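PDB 6Y1W: putative tryptophan halogenase from Xanthomonas campestris pv. campestris, which probably acts as a flavin-dependent halogenase, of a family that uses reduced FAD, oxygen and halide to halogenate aromatic substrates such as tryptophan. Local coordinates for residues W243-S248 with S291-Q296; S248-Q253 with P315-F320; N285-S290 with Q301-N306; R310-P315 with P508-A513. One frame throughout, in Å; residues are numbered along the deposited sequence.

All four contacts gather at one edge of the mixed sheet in which strands 283-289, 248-254 and 316-319 lie side by side. Contact 2 pairs the last two of these strands. Contact 3 lays helix 296-306 on strand 283-289, its centre about 9 Å from that of contact 2. Contact 1 joins loops at one end of these strands, sharing Ser-248 with contact 2. At the other end, contact 4, about 26 Å from contact 1 between centres, shares Pro-315 with contact 2. Along the chain contacts 1 and 2 interleave, contact 3 falls between the two segments of contact 2, and contact 4 adds the C-terminal tail from almost 200 residues on.

Contact 1: W243-S248 with S291-Q296; sequences WLFADS and SRYTDQ. With BUD ((2S,3S)-butane-2,3-diol), chain I.
Phe-245 meets Arg-292 around CD1 and Tyr-293 around CD2, both obliquely and from the same side of its ring plane. Followed outward, its CB and CG lie close to Arg-292 NH2, and CD1 comes nearest, 3.4 Å from that nitrogen. The guanidinium presents its edge to CD1, with ring and guanidinium planes 84° apart. On the other branch, CD2 is 3.8 Å from Tyr-293 CE1, and beyond it CE2 reaches Tyr-293 OH. The two ring planes are 20° from parallel, but the rings are displaced so far that little of one covers the other; this is apolar packing beside a hydroxyl whose own hydrogen bond goes to Asp-409. A phenyl, apolar and without a polar end to satisfy, suits a place between a guanidinium edge and a tyrosine ring.

The polar half belongs to Asp-247. The carboxylate takes Ser-291 in a two-pronged grip: OD1 accepts Ser-291 N at 2.9 Å and 162°, while OD2 accepts Ser-291 OG at 2.6 Å, both on their syn sides. Ser-248 OG also donates to OD1, 2.8 Å away, from the opposite face of the carboxylate to Ser-291 N. A short acid flanked by serines can therefore fasten two loops using both oxygens. A water donates to Phe-245 O (2.8 Å) and sits at the edge of the Arg-292 guanidinium, where its very short approach to NE is doubtful.

Two residues, Asp-247 and Ser-248, stand opposite the single Tyr-289 of strand 283-289, which makes a classic beta bulge where the loop enters strand 248-254. Leu-244 turns to helix 371-397, and the loop from Ser-291 leads into helix 296-306.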
# COMPACT_ATOMS: atom_id res chain seq x y z
N TRP A 243 -20.73 -3.35 17.52
CA TRP A 243 -20.08 -2.05 17.37
C TRP A 243 -20.94 -1.02 16.66
O TRP A 243 -20.66 0.17 16.78
CB TRP A 243 -18.78 -2.17 16.57
CG TRP A 243 -17.75 -3.08 17.22
CD1 TRP A 243 -17.22 -2.95 18.48
CD2 TRP A 243 -17.13 -4.23 16.62
NE1 TRP A 243 -16.29 -3.97 18.70
CE2 TRP A 243 -16.23 -4.76 17.57
CE3 TRP A 243 -17.26 -4.86 15.37
CZ2 TRP A 243 -15.46 -5.90 17.32
CZ3 TRP A 243 -16.47 -6.00 15.11
CH2 TRP A 243 -15.58 -6.50 16.09
N LEU A 244 -21.91 -1.47 15.87
CA LEU A 244 -22.65 -0.59 14.96
C LEU A 244 -24.12 -0.92 15.16
O LEU A 244 -24.56 -2.02 14.84
CB LEU A 244 -22.21 -0.82 13.51
CG LEU A 244 -20.77 -0.34 13.23
CD1 LEU A 244 -20.37 -0.83 11.82
CD2 LEU A 244 -20.71 1.19 13.38
N PHE A 245 -24.88 0.05 15.70
CA PHE A 245 -26.23 -0.24 16.19
C PHE A 245 -27.35 0.03 15.19
O PHE A 245 -28.48 -0.41 15.41
CB PHE A 245 -26.52 0.58 17.48
CG PHE A 245 -25.45 0.47 18.53
CD1 PHE A 245 -24.61 -0.64 18.61
CD2 PHE A 245 -25.26 1.51 19.44
CE1 PHE A 245 -23.60 -0.70 19.61
CE2 PHE A 245 -24.28 1.45 20.41
CZ PHE A 245 -23.46 0.35 20.50
N ALA A 246 -27.10 0.80 14.13
CA ALA A 246 -28.17 1.07 13.16
C ALA A 246 -28.60 -0.18 12.41
O ALA A 246 -27.78 -1.04 12.08
CB ALA A 246 -27.67 2.13 12.17
N ASP A 247 -29.90 -0.28 12.17
CA ASP A 247 -30.44 -1.45 11.47
C ASP A 247 -31.68 -1.09 10.67
O ASP A 247 -32.29 -1.99 10.07
CB ASP A 247 -30.77 -2.56 12.47
CG ASP A 247 -31.86 -2.16 13.47
OD1 ASP A 247 -32.45 -1.07 13.38
OD2 ASP A 247 -32.12 -2.95 14.41
N SER A 248 -32.02 0.20 10.56
CA SER A 248 -33.26 0.62 9.94
C SER A 248 -33.04 1.94 9.21
O SER A 248 -32.19 2.74 9.60
CB SER A 248 -34.35 0.83 10.99
OG SER A 248 -34.58 -0.35 11.76
N SER A 291 -33.31 0.29 15.76
CA SER A 291 -34.59 -0.17 16.29
C SER A 291 -34.50 -0.53 17.76
O SER A 291 -35.53 -0.62 18.43
CB SER A 291 -35.09 -1.38 15.49
OG SER A 291 -34.37 -2.60 15.75
N ARG A 292 -33.29 -0.73 18.28
CA ARG A 292 -33.12 -1.03 19.69
C ARG A 292 -33.15 0.23 20.55
O ARG A 292 -33.28 0.12 21.78
CB ARG A 292 -31.81 -1.80 19.88
CG ARG A 292 -31.80 -3.05 19.01
CD ARG A 292 -30.63 -3.94 19.33
NE ARG A 292 -29.38 -3.26 19.04
CZ ARG A 292 -28.58 -2.74 19.96
NH1 ARG A 292 -28.90 -2.83 21.25
NH2 ARG A 292 -27.46 -2.13 19.60
N TYR A 293 -33.08 1.41 19.95
CA TYR A 293 -33.08 2.66 20.69
C TYR A 293 -34.25 3.58 20.37
O TYR A 293 -34.45 4.56 21.08
CB TYR A 293 -31.78 3.43 20.43
CG TYR A 293 -30.58 2.78 21.06
CD1 TYR A 293 -29.86 1.79 20.37
CD2 TYR A 293 -30.13 3.18 22.31
CE1 TYR A 293 -28.77 1.22 20.92
CE2 TYR A 293 -28.99 2.59 22.88
CZ TYR A 293 -28.32 1.61 22.17
OH TYR A 293 -27.23 1.01 22.72
N THR A 294 -34.96 3.34 19.28
CA THR A 294 -36.08 4.19 18.90
C THR A 294 -37.00 3.38 18.01
O THR A 294 -36.68 2.26 17.64
CB THR A 294 -35.59 5.46 18.21
OG1 THR A 294 -36.62 6.45 18.31
CG2 THR A 294 -35.32 5.17 16.78
N ASP A 295 -38.16 3.96 17.68
CA ASP A 295 -39.11 3.25 16.84
C ASP A 295 -39.34 4.02 15.54
O ASP A 295 -38.91 5.16 15.38
CB ASP A 295 -40.43 2.99 17.58
CG ASP A 295 -41.28 4.25 17.77
OD1 ASP A 295 -40.75 5.37 17.79
OD2 ASP A 295 -42.50 4.08 17.92
N GLN A 296 -39.99 3.35 14.58
CA GLN A 296 -40.16 3.94 13.25
C GLN A 296 -40.95 5.24 13.30
O GLN A 296 -40.60 6.23 12.63
CB GLN A 296 -40.86 2.93 12.33
CG GLN A 296 -41.07 3.49 10.94
CD GLN A 296 -41.78 2.52 10.04
OE1 GLN A 296 -41.16 1.89 9.20
NE2 GLN A 296 -43.09 2.40 10.21
C1 BUD I . -36.17 8.71 16.54
O1 BUD I . -34.98 10.14 17.99
C2 BUD I . -34.81 9.08 17.10
O2 BUD I . -32.82 10.21 16.41
C3 BUD I . -33.93 9.53 15.93
C4 BUD I . -33.43 8.31 15.16
O HOH W 1 -29.36 -2.77 16.54

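Contact 2: S248-Q253 with P315-F320; sequences SALAVQ and PRALRF. With BUD ((2S,3S)-butane-2,3-diol), chain K.
Ala-249 and Leu-318 form one of the two hydrogen-bonded antiparallel pairs of this ladder. Ala-249 N reaches Leu-318 O at 2.9 Å and Leu-318 N returns to Ala-249 O at 2.8 Å; Ala-251 and Arg-316 repeat this pair of hydrogen bonds. Between them, the non-hydrogen-bonded pair Leu-250 and Ala-317 brings CA-H groups close to carbonyl oxygens. The packed part lies on the inner strand, where Ser-248, Ala-249, Leu-250 and Val-252 are buried. Ala-249 CB lies among larger neighbours: Phe-320 CE2 is 3.7 Å away, with CB at the edge of the ring, and Leu-318 CD1 is 4.0 Å away. Alanine's single methyl suits a spot already bordered by a phenyl edge and a leucine methyl. One face of the Phe-320 ring covers Ser-248 N, which lies toward its rim. Leu-250 CD2 rests 3.9 Å from Ala-317 CB, and Val-252 CG2 lies alongside Pro-315 CG at 4.1 Å.

The outer strand, by contrast, exposes Arg-316, Ala-317, Leu-318 and Arg-319. The Arg-316 guanidinium leads away from the ladder: NH1 bonds Thr-314 O and merely touches C4 of a bound butanediol. Arg-319 bends back so that CD sits 3.3 Å from Ser-248 OG, while its NE bonds to Asp-247 O.

Cohesion thus rests chiefly on backbone bonds, while the long charged side chains find polar partners beyond the ladder.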
# COMPACT_ATOMS: atom_id res chain seq x y z
N SER A 248 -32.02 0.20 10.56
CA SER A 248 -33.26 0.62 9.94
C SER A 248 -33.04 1.94 9.21
O SER A 248 -32.19 2.74 9.60
CB SER A 248 -34.35 0.83 10.99
OG SER A 248 -34.58 -0.35 11.76
N ALA A 249 -33.84 2.18 8.17
CA ALA A 249 -33.83 3.51 7.58
C ALA A 249 -35.22 3.84 7.04
O ALA A 249 -36.02 2.95 6.71
CB ALA A 249 -32.81 3.63 6.45
N LEU A 250 -35.49 5.13 6.92
CA LEU A 250 -36.64 5.63 6.18
C LEU A 250 -36.11 6.61 5.15
O LEU A 250 -35.31 7.49 5.51
CB LEU A 250 -37.61 6.40 7.09
CG LEU A 250 -38.57 5.60 7.95
CD1 LEU A 250 -39.16 6.49 9.06
CD2 LEU A 250 -39.67 4.99 7.05
N ALA A 251 -36.55 6.50 3.89
CA ALA A 251 -35.99 7.34 2.83
C ALA A 251 -37.10 8.07 2.09
O ALA A 251 -38.19 7.53 1.91
CB ALA A 251 -35.15 6.51 1.84
N VAL A 252 -36.82 9.30 1.67
CA VAL A 252 -37.85 10.10 0.98
C VAL A 252 -37.15 11.15 0.12
O VAL A 252 -36.16 11.75 0.53
CB VAL A 252 -38.80 10.78 1.99
CG1 VAL A 252 -38.05 11.83 2.85
CG2 VAL A 252 -40.01 11.44 1.25
N GLN A 253 -37.73 11.41 -1.06
CA GLN A 253 -37.22 12.45 -1.94
C GLN A 253 -38.01 13.73 -1.72
O GLN A 253 -39.20 13.71 -1.41
CB GLN A 253 -37.28 12.00 -3.42
CG GLN A 253 -36.61 10.64 -3.70
CD GLN A 253 -35.08 10.59 -3.34
OE1 GLN A 253 -34.25 11.20 -4.02
NE2 GLN A 253 -34.72 9.84 -2.28
N PRO A 315 -42.45 7.96 1.97
CA PRO A 315 -41.26 7.40 2.62
C PRO A 315 -41.27 5.89 2.56
O PRO A 315 -42.31 5.24 2.69
CB PRO A 315 -41.37 7.92 4.06
CG PRO A 315 -42.13 9.17 3.94
CD PRO A 315 -43.13 8.95 2.82
N ARG A 316 -40.10 5.33 2.28
CA ARG A 316 -39.89 3.90 2.16
C ARG A 316 -39.06 3.43 3.34
O ARG A 316 -38.04 4.04 3.66
CB ARG A 316 -39.16 3.57 0.86
CG ARG A 316 -40.08 3.39 -0.34
CD ARG A 316 -41.45 2.90 0.11
NE ARG A 316 -42.32 2.48 -0.99
CZ ARG A 316 -42.88 3.29 -1.88
NH1 ARG A 316 -42.70 4.62 -1.86
NH2 ARG A 316 -43.66 2.75 -2.81
N ALA A 317 -39.48 2.32 3.95
CA ALA A 317 -38.78 1.75 5.09
C ALA A 317 -37.83 0.64 4.65
O ALA A 317 -38.16 -0.17 3.79
CB ALA A 317 -39.78 1.19 6.11
N LEU A 318 -36.64 0.64 5.24
CA LEU A 318 -35.58 -0.29 4.86
C LEU A 318 -35.01 -0.91 6.13
O LEU A 318 -35.01 -0.27 7.19
CB LEU A 318 -34.45 0.44 4.13
CG LEU A 318 -34.90 1.59 3.21
CD1 LEU A 318 -33.72 2.44 2.71
CD2 LEU A 318 -35.69 1.02 2.05
N ARG A 319 -34.55 -2.16 6.02
CA ARG A 319 -33.86 -2.85 7.10
C ARG A 319 -32.50 -3.34 6.61
O ARG A 319 -32.31 -3.64 5.43
CB ARG A 319 -34.65 -4.07 7.65
CG ARG A 319 -35.86 -3.69 8.51
CD ARG A 319 -35.43 -2.86 9.73
NE ARG A 319 -34.67 -3.64 10.71
CZ ARG A 319 -35.23 -4.36 11.69
NH1 ARG A 319 -34.48 -5.06 12.54
NH2 ARG A 319 -36.56 -4.40 11.81
N PHE A 320 -31.55 -3.44 7.54
CA PHE A 320 -30.21 -3.90 7.17
C PHE A 320 -29.48 -4.23 8.45
O PHE A 320 -29.97 -3.96 9.55
CB PHE A 320 -29.45 -2.85 6.36
CG PHE A 320 -29.55 -1.47 6.95
CD1 PHE A 320 -28.83 -1.15 8.08
CD2 PHE A 320 -30.37 -0.51 6.37
CE1 PHE A 320 -28.90 0.15 8.61
CE2 PHE A 320 -30.48 0.74 6.89
CZ PHE A 320 -29.74 1.07 8.03
C1 BUD K . -42.88 6.89 -7.37
O1 BUD K . -43.87 8.93 -6.52
C2 BUD K . -43.64 7.56 -6.23
O2 BUD K . -43.89 7.45 -3.81
C3 BUD K . -42.99 7.38 -4.86
C4 BUD K . -42.27 6.07 -4.68

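Contact 3: N285-S290 with Q301-N306; sequences NGIVYS and QVLEHN. With BUD ((2S,3S)-butane-2,3-diol), chain I.
The carbonyl oxygen of Val-302, a residue whose side chain packs on Ile-287, is gripped twice by Asn-306. It belongs to a helix packed on a sheet: residues 301-306 of helix 296-306 run at 146° to residues 285-289 of strand 283-289, with no hydrogen bond between them. Asn-306 ND2 donates to Val-302 O at 2.8 Å and 170°, with the oxygen in the plane of the amide, and Asn-306 N adds a longer bond of 3.2 Å to Val-302 O from the opposite face of the carbonyl plane. Asn-306 OD1 is held by Arg-267. A short amide side chain can fold back on its own helix in this way.

Branched aliphatic residues fill the interface. Ile-287 CG1 is anti to the backbone N (chi1 -178°), and from it CD1 extends to Val-302 CG1, 3.7 Å away, the two side chains crossing at about a right angle. The other branch, CG2, slides past Leu-303 and touches its CB at 4.0 Å. Leu-303 CD1 packs on the backbone of Gly-286, nearest its C.

A bound butanediol lies at the margin, with its hydrogen bonds going to Asp-269 and Ala-271. Its methyl C4 sits 3.8 Å from Ile-287 CD1 and 3.5 Å from Tyr-289 CB.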
# COMPACT_ATOMS: atom_id res chain seq x y z
N ASN A 285 -33.26 12.16 0.77
CA ASN A 285 -33.19 12.28 2.22
C ASN A 285 -33.40 10.91 2.84
O ASN A 285 -34.09 10.06 2.28
CB ASN A 285 -34.31 13.19 2.80
CG ASN A 285 -34.37 14.54 2.11
OD1 ASN A 285 -33.80 15.52 2.60
ND2 ASN A 285 -35.12 14.62 1.00
N GLY A 286 -32.86 10.72 4.03
CA GLY A 286 -33.19 9.50 4.77
C GLY A 286 -32.73 9.62 6.20
O GLY A 286 -31.91 10.48 6.52
N ILE A 287 -33.30 8.78 7.07
CA ILE A 287 -32.83 8.71 8.45
C ILE A 287 -32.41 7.27 8.68
O ILE A 287 -33.10 6.33 8.28
CB ILE A 287 -33.88 9.21 9.48
CG1 ILE A 287 -33.28 9.15 10.89
CG2 ILE A 287 -35.22 8.41 9.43
CD1 ILE A 287 -34.02 10.08 11.88
N VAL A 288 -31.22 7.12 9.26
CA VAL A 288 -30.63 5.83 9.58
C VAL A 288 -30.70 5.71 11.08
O VAL A 288 -30.23 6.61 11.77
CB VAL A 288 -29.17 5.81 9.11
CG1 VAL A 288 -28.43 4.58 9.68
CG2 VAL A 288 -29.09 5.86 7.56
N TYR A 289 -31.28 4.63 11.60
CA TYR A 289 -31.45 4.59 13.06
C TYR A 289 -31.42 3.15 13.56
O TYR A 289 -31.37 2.20 12.80
CB TYR A 289 -32.77 5.27 13.47
CG TYR A 289 -34.02 4.57 12.96
CD1 TYR A 289 -34.51 4.80 11.66
CD2 TYR A 289 -34.75 3.73 13.79
CE1 TYR A 289 -35.67 4.17 11.19
CE2 TYR A 289 -35.90 3.10 13.34
CZ TYR A 289 -36.36 3.31 12.06
OH TYR A 289 -37.49 2.65 11.69
N SER A 290 -31.43 3.02 14.90
CA SER A 290 -31.38 1.72 15.56
C SER A 290 -32.73 1.41 16.18
O SER A 290 -33.17 2.14 17.09
CB SER A 290 -30.30 1.69 16.64
OG SER A 290 -30.37 0.42 17.30
N GLN A 301 -40.92 11.14 12.49
CA GLN A 301 -41.12 12.51 12.96
C GLN A 301 -39.84 13.33 12.84
O GLN A 301 -39.86 14.50 12.44
CB GLN A 301 -41.58 12.51 14.41
CG GLN A 301 -42.99 12.08 14.66
CD GLN A 301 -43.26 11.95 16.16
OE1 GLN A 301 -43.67 10.89 16.64
NE2 GLN A 301 -43.03 13.03 16.91
N VAL A 302 -38.72 12.75 13.26
CA VAL A 302 -37.45 13.48 13.17
C VAL A 302 -37.14 13.81 11.71
O VAL A 302 -36.73 14.92 11.38
CB VAL A 302 -36.32 12.67 13.81
CG1 VAL A 302 -34.97 13.29 13.49
CG2 VAL A 302 -36.52 12.59 15.31
N LEU A 303 -37.28 12.83 10.83
CA LEU A 303 -37.00 13.07 9.42
C LEU A 303 -37.89 14.18 8.89
O LEU A 303 -37.40 15.14 8.27
CB LEU A 303 -37.19 11.79 8.63
CG LEU A 303 -37.00 11.93 7.13
CD1 LEU A 303 -35.55 12.35 6.89
CD2 LEU A 303 -37.28 10.58 6.56
N GLU A 304 -39.20 14.08 9.13
CA GLU A 304 -40.12 15.11 8.66
C GLU A 304 -39.71 16.49 9.15
O GLU A 304 -39.72 17.47 8.39
CB GLU A 304 -41.55 14.79 9.13
CG GLU A 304 -42.52 15.92 8.87
CD GLU A 304 -42.82 16.07 7.40
OE1 GLU A 304 -42.64 15.07 6.67
OE2 GLU A 304 -43.24 17.17 6.98
N HIS A 305 -39.31 16.58 10.43
CA HIS A 305 -38.94 17.87 11.00
C HIS A 305 -37.75 18.49 10.29
O HIS A 305 -37.66 19.71 10.18
CB HIS A 305 -38.65 17.70 12.49
CG HIS A 305 -38.12 18.93 13.16
ND1 HIS A 305 -38.92 20.00 13.51
CD2 HIS A 305 -36.87 19.25 13.58
CE1 HIS A 305 -38.18 20.93 14.10
NE2 HIS A 305 -36.93 20.50 14.15
N ASN A 306 -36.86 17.67 9.74
CA ASN A 306 -35.66 18.19 9.10
C ASN A 306 -35.79 18.38 7.60
O ASN A 306 -34.86 18.94 7.00
CB ASN A 306 -34.47 17.24 9.38
CG ASN A 306 -33.94 17.39 10.80
OD1 ASN A 306 -33.01 18.14 11.05
ND2 ASN A 306 -34.58 16.72 11.76
C1 BUD I . -36.17 8.71 16.54
O1 BUD I . -34.98 10.14 17.99
C2 BUD I . -34.81 9.08 17.10
O2 BUD I . -32.82 10.21 16.41
C3 BUD I . -33.93 9.53 15.93
C4 BUD I . -33.43 8.31 15.16

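Contact 4: R310-P315 with P508-A513; sequences RALTTP and PMPQPA. With BUD ((2S,3S)-butane-2,3-diol), chain K.
Water does more of the polar joining than protein does where Ala-311, Leu-312 and Thr-313 meet the proline-rich tail. A single direct hydrogen bond crosses, from Gln-511 N to Ala-311 O at 2.9 Å, nearly along the C=O axis. Around it, separate waters link Ala-311 N to Gln-511 O, Leu-312 O to Met-509 N, and Thr-313 O to Gln-511 OE1. A fourth donates to Met-509 O and, weakly, to Leu-312 O. Prolines have no N-H to offer, so Met-509 and Gln-511 supply the tail's backbone donors.

Apolar contacts flank this polar seam. Leu-312 CD2 touches Pro-508 CB and Pro-510 CD, each at 4.0 Å, and lies 3.6 Å from Pro-510 N. One face of the Arg-310 guanidinium lies over Pro-510 CB, which is 3.6 Å from Arg-310 NE and offset toward the rim; NE itself forms a salt bridge with Glu-255. The apolar proline ring offers CB and CG to the face of the guanidinium. Gln-511 runs out extended beyond CG, crossing Thr-314 so that NE2 is 3.5 Å from Thr-314 OG1, too long and loose to claim as a hydrogen bond.

Thr-314 N also donates to O2 of a bound butanediol at 2.9 Å and 168°. The tail crosses the loop almost perpendicularly. From Pro-510 to Pro-512 it takes the extended backbone typical of a polyproline II segment, docked on the loop between helix 296-306 and strand 316-319.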
# COMPACT_ATOMS: atom_id res chain seq x y z
N ARG A 310 -41.38 20.17 -0.40
CA ARG A 310 -42.40 19.14 -0.34
C ARG A 310 -41.82 17.77 -0.70
O ARG A 310 -40.91 17.65 -1.53
CB ARG A 310 -43.54 19.47 -1.31
CG ARG A 310 -44.35 20.70 -0.84
CD ARG A 310 -45.28 21.22 -1.93
NE ARG A 310 -44.54 21.69 -3.10
CZ ARG A 310 -45.10 22.19 -4.21
NH1 ARG A 310 -46.42 22.28 -4.30
NH2 ARG A 310 -44.33 22.59 -5.20
N ALA A 311 -42.38 16.74 -0.09
CA ALA A 311 -42.00 15.37 -0.44
C ALA A 311 -42.49 15.02 -1.84
O ALA A 311 -43.64 15.29 -2.22
CB ALA A 311 -42.60 14.39 0.56
N LEU A 312 -41.64 14.31 -2.60
CA LEU A 312 -41.94 13.86 -3.95
C LEU A 312 -42.28 12.38 -3.99
O LEU A 312 -42.74 11.90 -5.03
CB LEU A 312 -40.75 14.09 -4.89
CG LEU A 312 -40.45 15.55 -5.07
CD1 LEU A 312 -39.25 15.74 -6.00
CD2 LEU A 312 -41.65 16.22 -5.69
N THR A 313 -42.00 11.65 -2.91
CA THR A 313 -42.27 10.21 -2.79
C THR A 313 -42.89 9.94 -1.42
O THR A 313 -42.82 10.78 -0.51
CB THR A 313 -40.99 9.37 -2.99
OG1 THR A 313 -40.03 9.72 -1.98
CG2 THR A 313 -40.37 9.63 -4.39
N THR A 314 -43.54 8.79 -1.31
CA THR A 314 -43.93 8.30 0.02
C THR A 314 -42.71 7.66 0.69
O THR A 314 -42.05 6.82 0.07
CB THR A 314 -45.05 7.28 -0.12
OG1 THR A 314 -46.21 7.95 -0.62
CG2 THR A 314 -45.40 6.64 1.24
N PRO A 315 -42.45 7.96 1.97
CA PRO A 315 -41.26 7.40 2.62
C PRO A 315 -41.27 5.89 2.56
O PRO A 315 -42.31 5.24 2.69
CB PRO A 315 -41.37 7.92 4.06
CG PRO A 315 -42.13 9.17 3.94
CD PRO A 315 -43.13 8.95 2.82
N PRO A 508 -43.07 15.82 -11.61
CA PRO A 508 -42.90 15.44 -10.21
C PRO A 508 -44.23 15.61 -9.49
O PRO A 508 -45.11 16.37 -9.92
CB PRO A 508 -41.83 16.42 -9.72
CG PRO A 508 -42.04 17.66 -10.59
CD PRO A 508 -42.33 17.07 -11.95
N MET A 509 -44.40 14.90 -8.37
CA MET A 509 -45.67 14.81 -7.66
C MET A 509 -45.52 15.31 -6.22
O MET A 509 -45.65 14.52 -5.27
CB MET A 509 -46.18 13.36 -7.68
CG MET A 509 -46.41 12.85 -9.09
SD MET A 509 -47.96 13.56 -9.73
CE MET A 509 -49.21 12.43 -9.09
N PRO A 510 -45.25 16.60 -6.03
CA PRO A 510 -45.15 17.13 -4.67
C PRO A 510 -46.45 16.94 -3.91
O PRO A 510 -47.53 17.21 -4.44
CB PRO A 510 -44.81 18.61 -4.87
CG PRO A 510 -45.32 18.92 -6.27
CD PRO A 510 -45.09 17.66 -7.06
N GLN A 511 -46.33 16.41 -2.67
CA GLN A 511 -47.48 16.19 -1.82
C GLN A 511 -47.80 17.48 -1.07
O GLN A 511 -46.89 18.19 -0.63
CB GLN A 511 -47.19 15.07 -0.84
CG GLN A 511 -46.85 13.77 -1.56
CD GLN A 511 -46.50 12.66 -0.60
OE1 GLN A 511 -46.34 12.89 0.60
NE2 GLN A 511 -46.39 11.45 -1.11
N PRO A 512 -49.08 17.84 -0.97
CA PRO A 512 -49.43 19.08 -0.27
C PRO A 512 -48.93 19.04 1.16
O PRO A 512 -48.92 17.98 1.80
CB PRO A 512 -50.97 19.10 -0.34
CG PRO A 512 -51.38 17.65 -0.64
CD PRO A 512 -50.25 17.08 -1.46
N ALA A 513 -48.46 20.19 1.65
CA ALA A 513 -47.95 20.32 3.02
C ALA A 513 -48.99 19.92 4.08
O ALA A 513 -50.19 20.14 3.91
CB ALA A 513 -47.49 21.76 3.28
C1 BUD K . -42.88 6.89 -7.37
O1 BUD K . -43.87 8.93 -6.52
C2 BUD K . -43.64 7.56 -6.23
O2 BUD K . -43.89 7.45 -3.81
C3 BUD K . -42.99 7.38 -4.86
C4 BUD K . -42.27 6.07 -4.68
O HOH W 2 -44.95 17.43 1.26
O HOH W 3 -42.58 12.75 -7.75
O HOH W 4 -45.63 11.91 -4.58
O HOH W 5 -44.51 11.69 2.02